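Local coordinates for protein kallistatin (PDB 6F4V) that inhibits tissue kallikrein as a secreted serpin, forming a stable equimolar complex with the protease and being cleaved at its reactive site, at residues L97-N102 against K108-T113; D138-E143 against V162-I167; F187-D190 against T194-V197. One frame throughout, in Å; residues are numbered along the deposited sequence.

Contact 1 of 3, residues L97-N102 against K108-T113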
loop_
_atom_site.group_PDB
_atom_site.type_symbol
_atom_site.label_atom_id
_atom_site.label_comp_id
_atom_site.label_asym_id
_atom_site.label_seq_id
_atom_site.Cartn_x
_atom_site.Cartn_y
_atom_site.Cartn_z
ATOM N N LEU A 97 2.075 -4.561 -18.493
ATOM C CA LEU A 97 3.178 -3.937 -19.134
ATOM C C LEU A 97 2.635 -3.253 -20.394
ATOM O O LEU A 97 1.953 -3.880 -21.220
ATOM C CB LEU A 97 4.216 -4.979 -19.557
ATOM C CG LEU A 97 4.855 -5.850 -18.475
ATOM C CD1 LEU A 97 5.766 -6.862 -19.150
ATOM C CD2 LEU A 97 5.624 -4.992 -17.491
ATOM N N PHE A 98 2.957 -1.984 -20.524
ATOM C CA PHE A 98 2.693 -1.220 -21.722
ATOM C C PHE A 98 3.995 -1.196 -22.513
ATOM O O PHE A 98 4.970 -0.613 -22.076
ATOM C CB PHE A 98 2.164 0.160 -21.343
ATOM C CG PHE A 98 0.821 0.094 -20.710
ATOM C CD1 PHE A 98 0.691 -0.138 -19.347
ATOM C CD2 PHE A 98 -0.333 0.224 -21.483
ATOM C CE1 PHE A 98 -0.561 -0.221 -18.764
ATOM C CE2 PHE A 98 -1.588 0.128 -20.902
ATOM C CZ PHE A 98 -1.703 -0.089 -19.540
ATOM N N LEU A 99 3.998 -1.887 -23.657
ATOM C CA LEU A 99 5.200 -2.175 -24.429
ATOM C C LEU A 99 5.256 -1.328 -25.690
ATOM O O LEU A 99 4.255 -1.195 -26.374
ATOM C CB LEU A 99 5.173 -3.638 -24.846
ATOM C CG LEU A 99 5.086 -4.679 -23.733
ATOM C CD1 LEU A 99 4.972 -6.067 -24.338
ATOM C CD2 LEU A 99 6.289 -4.585 -22.812
ATOM N N SER A 100 6.421 -0.779 -26.006
ATOM C CA SER A 100 6.601 -0.024 -27.249
ATOM C C SER A 100 6.220 -0.914 -28.445
ATOM O O SER A 100 6.675 -2.052 -28.521
ATOM C CB SER A 100 8.055 0.451 -27.386
ATOM O OG SER A 100 8.255 1.174 -28.601
ATOM N N HIS A 101 5.359 -0.412 -29.333
ATOM C CA HIS A 101 5.073 -1.073 -30.625
ATOM C C HIS A 101 6.329 -1.469 -31.426
ATOM O O HIS A 101 6.282 -2.437 -32.165
ATOM C CB HIS A 101 4.187 -0.187 -31.534
ATOM C CG HIS A 101 2.712 -0.392 -31.349
ATOM N ND1 HIS A 101 1.838 0.651 -31.121
ATOM C CD2 HIS A 101 1.953 -1.516 -31.391
ATOM C CE1 HIS A 101 0.606 0.178 -31.009
ATOM N NE2 HIS A 101 0.650 -1.135 -31.163
ATOM N N ASN A 102 7.423 -0.722 -31.297
ATOM C CA ASN A 102 8.640 -0.954 -32.101
ATOM C C ASN A 102 9.513 -2.101 -31.617
ATOM O O ASN A 102 9.903 -2.971 -32.394
ATOM C CB ASN A 102 9.521 0.311 -32.113
ATOM C CG ASN A 102 8.882 1.465 -32.858
ATOM O OD1 ASN A 102 8.241 1.268 -33.885
ATOM N ND2 ASN A 102 9.059 2.681 -32.344
ATOM N N LYS A 108 11.545 -14.306 -22.518
ATOM C CA LYS A 108 11.679 -14.815 -21.153
ATOM C C LYS A 108 11.091 -13.852 -20.127
ATOM O O LYS A 108 10.349 -14.252 -19.241
ATOM C CB LYS A 108 13.142 -15.072 -20.821
ATOM C CG LYS A 108 13.372 -15.751 -19.484
ATOM C CD LYS A 108 14.858 -15.784 -19.141
ATOM C CE LYS A 108 15.144 -16.862 -18.095
ATOM N NZ LYS A 108 14.230 -16.776 -16.919
ATOM N N PHE A 109 11.442 -12.577 -20.263
ATOM C CA PHE A 109 10.892 -11.547 -19.393
ATOM C C PHE A 109 9.381 -11.485 -19.508
ATOM O O PHE A 109 8.665 -11.502 -18.495
ATOM C CB PHE A 109 11.525 -10.195 -19.748
ATOM C CG PHE A 109 10.906 -9.033 -19.048
ATOM C CD1 PHE A 109 11.044 -8.877 -17.662
ATOM C CD2 PHE A 109 10.159 -8.077 -19.759
ATOM C CE1 PHE A 109 10.469 -7.796 -17.006
ATOM C CE2 PHE A 109 9.580 -7.004 -19.094
ATOM C CZ PHE A 109 9.737 -6.861 -17.724
ATOM N N LEU A 110 8.878 -11.440 -20.740
ATOM C CA LEU A 110 7.440 -11.343 -20.928
ATOM C C LEU A 110 6.737 -12.582 -20.339
ATOM O O LEU A 110 5.764 -12.448 -19.615
ATOM C CB LEU A 110 7.080 -11.152 -22.398
ATOM C CG LEU A 110 7.609 -9.888 -23.088
ATOM C CD1 LEU A 110 7.105 -9.865 -24.532
ATOM C CD2 LEU A 110 7.165 -8.638 -22.342
ATOM N N ASN A 111 7.280 -13.760 -20.627
ATOM C CA ASN A 111 6.737 -15.028 -20.124
ATOM C C ASN A 111 6.705 -15.073 -18.570
ATOM O O ASN A 111 5.689 -15.440 -17.982
ATOM C CB ASN A 111 7.557 -16.201 -20.673
ATOM C CG ASN A 111 6.960 -17.555 -20.313
ATOM O OD1 ASN A 111 5.741 -17.724 -20.355
ATOM N ND2 ASN A 111 7.817 -18.533 -19.977
ATOM N N ASP A 112 7.820 -14.705 -17.941
ATOM C CA ASP A 112 7.938 -14.669 -16.466
ATOM C C ASP A 112 6.919 -13.702 -15.842
ATOM O O ASP A 112 6.258 -14.053 -14.854
ATOM C CB ASP A 112 9.356 -14.263 -16.011
ATOM C CG ASP A 112 10.438 -15.334 -16.276
ATOM O OD1 ASP A 112 10.136 -16.471 -16.647
ATOM O OD2 ASP A 112 11.631 -14.996 -16.096
ATOM N N THR A 113 6.759 -12.499 -16.410
ATOM C CA THR A 113 5.792 -11.547 -15.841
ATOM C C THR A 113 4.346 -12.045 -15.948
ATOM O O THR A 113 3.525 -11.825 -15.044
ATOM C CB THR A 113 5.863 -10.130 -16.447
ATOM O OG1 THR A 113 5.539 -10.168 -17.847
ATOM C CG2 THR A 113 7.240 -9.518 -16.227
#

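Contact 2 of 3, residues D138-E143 against V162-I167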
loop_
_atom_site.group_PDB
_atom_site.type_symbol
_atom_site.label_atom_id
_atom_site.label_comp_id
_atom_site.label_asym_id
_atom_site.label_seq_id
_atom_site.Cartn_x
_atom_site.Cartn_y
_atom_site.Cartn_z
ATOM N N ASP A 138 -6.307 5.516 -17.947
ATOM C CA ASP A 138 -7.663 4.973 -18.040
ATOM C C ASP A 138 -7.715 3.532 -17.565
ATOM O O ASP A 138 -8.668 3.152 -16.924
ATOM C CB ASP A 138 -8.207 5.011 -19.484
ATOM C CG ASP A 138 -8.562 6.417 -19.971
ATOM O OD1 ASP A 138 -8.697 7.376 -19.176
ATOM O OD2 ASP A 138 -8.710 6.548 -21.205
ATOM N N HIS A 139 -6.725 2.719 -17.929
ATOM C CA HIS A 139 -6.653 1.319 -17.474
ATOM C C HIS A 139 -6.597 1.238 -15.947
ATOM O O HIS A 139 -7.395 0.532 -15.319
ATOM C CB HIS A 139 -5.449 0.604 -18.093
ATOM C CG HIS A 139 -5.266 -0.809 -17.618
ATOM N ND1 HIS A 139 -6.153 -1.816 -17.927
ATOM C CD2 HIS A 139 -4.286 -1.388 -16.881
ATOM C CE1 HIS A 139 -5.748 -2.948 -17.377
ATOM N NE2 HIS A 139 -4.611 -2.719 -16.745
ATOM N N VAL A 140 -5.702 2.014 -15.346
ATOM C CA VAL A 140 -5.590 2.036 -13.890
ATOM C C VAL A 140 -6.888 2.539 -13.223
ATOM O O VAL A 140 -7.361 1.966 -12.219
ATOM C CB VAL A 140 -4.344 2.849 -13.446
ATOM C CG1 VAL A 140 -4.334 3.042 -11.930
ATOM C CG2 VAL A 140 -3.064 2.158 -13.927
ATOM N N LYS A 141 -7.448 3.613 -13.771
ATOM C CA LYS A 141 -8.702 4.179 -13.258
ATOM C C LYS A 141 -9.830 3.148 -13.294
ATOM O O LYS A 141 -10.562 2.990 -12.312
ATOM C CB LYS A 141 -9.090 5.416 -14.075
ATOM C CG LYS A 141 -10.267 6.215 -13.556
ATOM C CD LYS A 141 -10.676 7.262 -14.587
ATOM C CE LYS A 141 -11.502 8.378 -13.969
ATOM N NZ LYS A 141 -12.623 7.876 -13.114
ATOM N N LYS A 142 -9.944 2.437 -14.418
ATOM C CA LYS A 142 -10.984 1.427 -14.564
ATOM C C LYS A 142 -10.786 0.301 -13.533
ATOM O O LYS A 142 -11.715 -0.095 -12.834
ATOM C CB LYS A 142 -10.954 0.870 -15.977
ATOM C CG LYS A 142 -11.915 -0.264 -16.247
ATOM C CD LYS A 142 -11.975 -0.538 -17.742
ATOM C CE LYS A 142 -12.672 -1.854 -18.029
ATOM N NZ LYS A 142 -14.009 -1.910 -17.381
ATOM N N GLU A 143 -9.553 -0.178 -13.428
ATOM C CA GLU A 143 -9.235 -1.253 -12.496
ATOM C C GLU A 143 -9.391 -0.907 -11.027
ATOM O O GLU A 143 -9.603 -1.803 -10.199
ATOM C CB GLU A 143 -7.828 -1.782 -12.767
ATOM C CG GLU A 143 -7.709 -2.502 -14.092
ATOM C CD GLU A 143 -8.530 -3.790 -14.190
ATOM O OE1 GLU A 143 -9.085 -4.292 -13.191
ATOM O OE2 GLU A 143 -8.598 -4.311 -15.307
ATOM N N VAL A 162 6.210 0.890 -19.799
ATOM C CA VAL A 162 5.724 1.280 -18.491
ATOM C C VAL A 162 5.109 0.047 -17.844
ATOM O O VAL A 162 4.223 -0.594 -18.420
ATOM C CB VAL A 162 4.700 2.417 -18.563
ATOM C CG1 VAL A 162 4.160 2.730 -17.171
ATOM C CG2 VAL A 162 5.326 3.649 -19.169
ATOM N N LEU A 163 5.622 -0.284 -16.663
ATOM C CA LEU A 163 5.071 -1.325 -15.823
ATOM C C LEU A 163 4.076 -0.675 -14.886
ATOM O O LEU A 163 4.331 0.403 -14.354
ATOM C CB LEU A 163 6.207 -1.941 -15.034
ATOM C CG LEU A 163 5.938 -2.995 -13.998
ATOM C CD1 LEU A 163 7.157 -3.934 -13.943
ATOM C CD2 LEU A 163 5.611 -2.427 -12.620
ATOM N N VAL A 164 2.938 -1.327 -14.681
ATOM C CA VAL A 164 2.001 -0.892 -13.671
ATOM C C VAL A 164 1.427 -2.051 -12.894
ATOM O O VAL A 164 1.298 -3.185 -13.394
ATOM C CB VAL A 164 0.840 -0.022 -14.210
ATOM C CG1 VAL A 164 1.355 1.091 -15.084
ATOM C CG2 VAL A 164 -0.176 -0.847 -14.969
ATOM N N ASN A 165 1.073 -1.771 -11.650
ATOM C CA ASN A 165 0.137 -2.648 -10.987
ATOM C C ASN A 165 -0.854 -1.864 -10.190
ATOM O O ASN A 165 -0.712 -0.654 -10.024
ATOM C CB ASN A 165 0.851 -3.687 -10.163
ATOM C CG ASN A 165 1.387 -3.168 -8.872
ATOM O OD1 ASN A 165 1.016 -2.109 -8.412
ATOM N ND2 ASN A 165 2.263 -3.946 -8.257
ATOM N N TYR A 166 -1.873 -2.552 -9.726
ATOM C CA TYR A 166 -2.931 -1.888 -8.957
ATOM C C TYR A 166 -3.472 -2.873 -7.930
ATOM O O TYR A 166 -3.336 -4.111 -8.082
ATOM C CB TYR A 166 -4.054 -1.382 -9.889
ATOM C CG TYR A 166 -4.759 -2.544 -10.529
ATOM C CD1 TYR A 166 -5.825 -3.190 -9.872
ATOM C CD2 TYR A 166 -4.327 -3.049 -11.756
ATOM C CE1 TYR A 166 -6.444 -4.301 -10.437
ATOM C CE2 TYR A 166 -4.945 -4.138 -12.325
ATOM C CZ TYR A 166 -6.006 -4.753 -11.677
ATOM O OH TYR A 166 -6.595 -5.864 -12.249
ATOM N N ILE A 167 -4.093 -2.308 -6.905
ATOM C CA ILE A 167 -4.809 -3.042 -5.903
ATOM C C ILE A 167 -6.089 -2.268 -5.647
ATOM O O ILE A 167 -6.092 -1.047 -5.574
ATOM C CB ILE A 167 -3.972 -3.253 -4.610
ATOM C CG1 ILE A 167 -4.790 -3.975 -3.529
ATOM C CG2 ILE A 167 -3.411 -1.936 -4.072
ATOM C CD1 ILE A 167 -3.973 -4.498 -2.356
HETATM O O HOH W 1 -8.739 -6.922 -11.506
#

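Contact 3 of 3, residues F187-D190 against T194-V197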
loop_
_atom_site.group_PDB
_atom_site.type_symbol
_atom_site.label_atom_id
_atom_site.label_comp_id
_atom_site.label_asym_id
_atom_site.label_seq_id
_atom_site.Cartn_x
_atom_site.Cartn_y
_atom_site.Cartn_z
ATOM N N PHE A 187 -12.392 17.628 15.484
ATOM C CA PHE A 187 -11.210 16.790 15.313
ATOM C C PHE A 187 -10.020 17.706 15.533
ATOM O O PHE A 187 -9.853 18.700 14.823
ATOM C CB PHE A 187 -11.194 16.189 13.902
ATOM C CG PHE A 187 -10.107 15.173 13.682
ATOM C CD1 PHE A 187 -8.813 15.575 13.394
ATOM C CD2 PHE A 187 -10.386 13.828 13.739
ATOM C CE1 PHE A 187 -7.813 14.624 13.174
ATOM C CE2 PHE A 187 -9.404 12.880 13.535
ATOM C CZ PHE A 187 -8.119 13.282 13.249
ATOM N N TYR A 188 -9.189 17.353 16.504
ATOM C CA TYR A 188 -8.076 18.180 16.974
ATOM C C TYR A 188 -6.819 17.773 16.229
ATOM O O TYR A 188 -6.137 16.838 16.610
ATOM C CB TYR A 188 -7.925 18.046 18.504
ATOM C CG TYR A 188 -9.272 18.220 19.201
ATOM C CD1 TYR A 188 -9.911 19.459 19.233
ATOM C CD2 TYR A 188 -9.940 17.124 19.768
ATOM C CE1 TYR A 188 -11.155 19.606 19.832
ATOM C CE2 TYR A 188 -11.189 17.262 20.371
ATOM C CZ TYR A 188 -11.787 18.519 20.395
ATOM O OH TYR A 188 -13.024 18.670 20.969
ATOM N N VAL A 189 -6.556 18.480 15.142
ATOM C CA VAL A 189 -5.399 18.234 14.277
ATOM C C VAL A 189 -4.121 18.463 15.069
ATOM O O VAL A 189 -3.195 17.627 15.063
ATOM C CB VAL A 189 -5.470 19.134 13.035
ATOM C CG1 VAL A 189 -4.206 19.013 12.167
ATOM C CG2 VAL A 189 -6.727 18.825 12.237
ATOM N N ASP A 190 -4.061 19.590 15.771
ATOM C CA ASP A 190 -2.968 19.823 16.704
ATOM C C ASP A 190 -3.461 20.799 17.773
ATOM O O ASP A 190 -4.648 21.073 17.835
ATOM C CB ASP A 190 -1.713 20.313 15.949
ATOM C CG ASP A 190 -1.900 21.671 15.269
ATOM O OD1 ASP A 190 -2.749 22.508 15.677
ATOM O OD2 ASP A 190 -1.156 21.922 14.308
ATOM N N THR A 194 -8.351 22.879 14.735
ATOM C CA THR A 194 -9.514 22.050 14.973
ATOM C C THR A 194 -10.379 22.101 13.724
ATOM O O THR A 194 -10.681 23.180 13.226
ATOM C CB THR A 194 -10.297 22.536 16.213
ATOM O OG1 THR A 194 -9.447 22.486 17.364
ATOM C CG2 THR A 194 -11.517 21.652 16.465
ATOM N N VAL A 195 -10.788 20.935 13.227
ATOM C CA VAL A 195 -11.649 20.866 12.046
ATOM C C VAL A 195 -12.912 20.122 12.401
ATOM O O VAL A 195 -13.013 19.532 13.462
ATOM C CB VAL A 195 -10.937 20.211 10.842
ATOM C CG1 VAL A 195 -9.681 20.999 10.461
ATOM C CG2 VAL A 195 -10.593 18.756 11.129
ATOM N N ARG A 196 -13.883 20.155 11.502
ATOM C CA ARG A 196 -15.137 19.454 11.706
ATOM C C ARG A 196 -15.172 18.258 10.804
ATOM O O ARG A 196 -14.860 18.371 9.644
ATOM C CB ARG A 196 -16.334 20.334 11.357
ATOM C CG ARG A 196 -16.444 21.571 12.216
ATOM C CD ARG A 196 -17.815 21.649 12.855
ATOM N NE ARG A 196 -17.833 20.969 14.147
ATOM C CZ ARG A 196 -18.923 20.669 14.841
ATOM N NH1 ARG A 196 -18.785 20.090 16.020
ATOM N NH2 ARG A 196 -20.139 20.914 14.369
ATOM N N VAL A 197 -15.592 17.121 11.336
ATOM C CA VAL A 197 -15.685 15.892 10.538
ATOM C C VAL A 197 -16.948 15.149 10.910
ATOM O O VAL A 197 -17.342 15.177 12.072
ATOM C CB VAL A 197 -14.459 14.958 10.744
ATOM C CG1 VAL A 197 -13.176 15.724 10.568
ATOM C CG2 VAL A 197 -14.450 14.312 12.117
HETATM O O HOH W 2 -7.126 21.796 18.535
#

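Contact 1 of 3, residues L97-N102 against K108-T113
Leu97 and Leu99 meet Phe109, Leu110 and Thr113 within a beta-alpha-beta unit of the serpin fold, in which strand 89-100, helix 107-117 and strand 120-124 follow one another and the helix lies over the sheet. The two short segments run nearly antiparallel, at 162°, with their axes 11.8 Å apart, so side chains alone bridge the gap. One methyl does most of the work: Leu97 CD1 approaches the Phe109 ring obliquely, 3.8 Å from CE2, and also reaches Leu110 CD2. From the next position of the strand that faces the helix, Leu99 CD1 comes tip to tip with the same Leu110 methyl, at 3.9 Å, which is thereby held by both leucines. Thr113 meets Leu97 through its hydroxyl, OG1 standing 3.6 Å from CD1. With chi1 at 63°, that oxygen lies between its own backbone N and carbonyl carbon and gives a hydrogen bond of 2.9 Å to Leu110 O, three residues earlier in the helix. The methyl CG2 of Thr113 is turned onto a face of the Phe109 ring, offset toward its rim. Met161 of strand 159-172 touches both Leu99 and Phe109. No hydrogen bond or salt bridge crosses between the segments; the helix is joined to the strand here by apolar contact, and the one polar side-chain atom at the interface, Thr113 OG1, is satisfied within its own helix.

Contact 2 of 3, residues D138-E143 against V162-I167
Glu143 CB sits over the centre of the Tyr166 ring, 3.5 Å from the centroid and 5° off the ring normal, a CH-pi contact that covers one face, while a water lies at the ring's edge in its plane. A second ring, that of His139, has Glu143 CG above one face, offset toward the rim, and packs edge-to-face with Phe122. These groups join helix 129-143, the helix F of serpins that crosses the front of the large beta-sheet A, to strand 159-172 of that sheet. Glu143 is bent at chi2 (-65°), which folds its carboxylate back along the tyrosine instead of letting it extend away; carboxylate and ring planes are only 19° apart. OE1 ends up 3.1 Å from Tyr166 OH, and the water at the ring's edge donates a hydrogen bond to Glu143 OE1 and is also hydrogen-bonded to Tyr166 OH. The main charge partner of OE1 is Arg92, on neighbouring strand 89-100, whose salt bridge ties the helix end to the sheet and which also touches the tyrosine. With an alanine at Tyr166, the aliphatic part of Glu143 would probably lose the surface it rests on, and its carboxylate would be freer to turn beside Arg92. One helical turn earlier, methyl CG2 of Val140, whose side chain also touches Ala334 of strand 328-340, lies 4.3 Å from Val164 CG2.

Contact 3 of 3, residues F187-D190 against T194-V197
Phe187 and Val195 form the close-packed half of this contact, an antiparallel hydrogen-bonded pair joined in both directions. Phe187 N donates to Val195 O at 2.8 Å, and Val195 N returns a straighter bond to Phe187 O (168° at the hydrogen), arriving in the carbonyl plane. The carbonyl of Phe187 takes a further, weaker contact from the CA-H of Thr194. On the face shared by Phe187 and Val195, Phe187 CB touches two valine methyls, Val195 CG2 at 3.8 Å and Val197 CG1 at 3.9 Å. Because CG of Phe187 stands anti to the backbone N (chi1 -173°), the ring itself leads away from the partner strand, and both it and Val197 pack on Pro273 of strand 269-282. The two segments belong to the beta hairpin of strands 183-188 and 193-202, which corresponds to strands s4C and s3C of serpin beta-sheet C. Near its turn the regular pairing gives way to a classic beta bulge, where Val189 and Asp190 together face Thr193; Val189 still touches Val195, CG2 to CG2 at 4.0 Å. The opposite face, bearing Tyr188 and Thr194, is looser and exposed. Here the two side chains lie alongside each other, pointing the same way, with Thr194 OG1 at the edge of the tyrosine ring, 3.6 Å from CD1. Water takes over where direct bonds end: a single molecule donates to Asp190 O at 2.7 Å and also hydrogen-bonds to Thr194 OG1. The carboxylate of Asp190 turns instead to the tip of the hairpin, its OD1 accepting from Asn192 N and pairing with Thr193 OG1. A neighbouring protein chain makes backbone hydrogen bonds with Tyr188 and packs against Phe187.

Overall arrangement
Contacts 1 and 2 share beta-sheet A. They lie on its adjacent strands 89-100 and 159-172, with centres 16 Å apart, and they touch directly: Phe98 N lies 2.8 Å from Val162 O, a probable hydrogen bond, and the Phe98 ring touches both Val164 and His139. Strand 328-340, which lies beside 159-172, is probably the reactive-centre loop inserted into sheet A, as in cleaved serpins. Contact 3, in the sheet C hairpin, is remote, its centre about 34 Å from that of contact 2 and 48 Å from that of contact 1. The glycan site around Asp212 and Arg254 shares no residue with them.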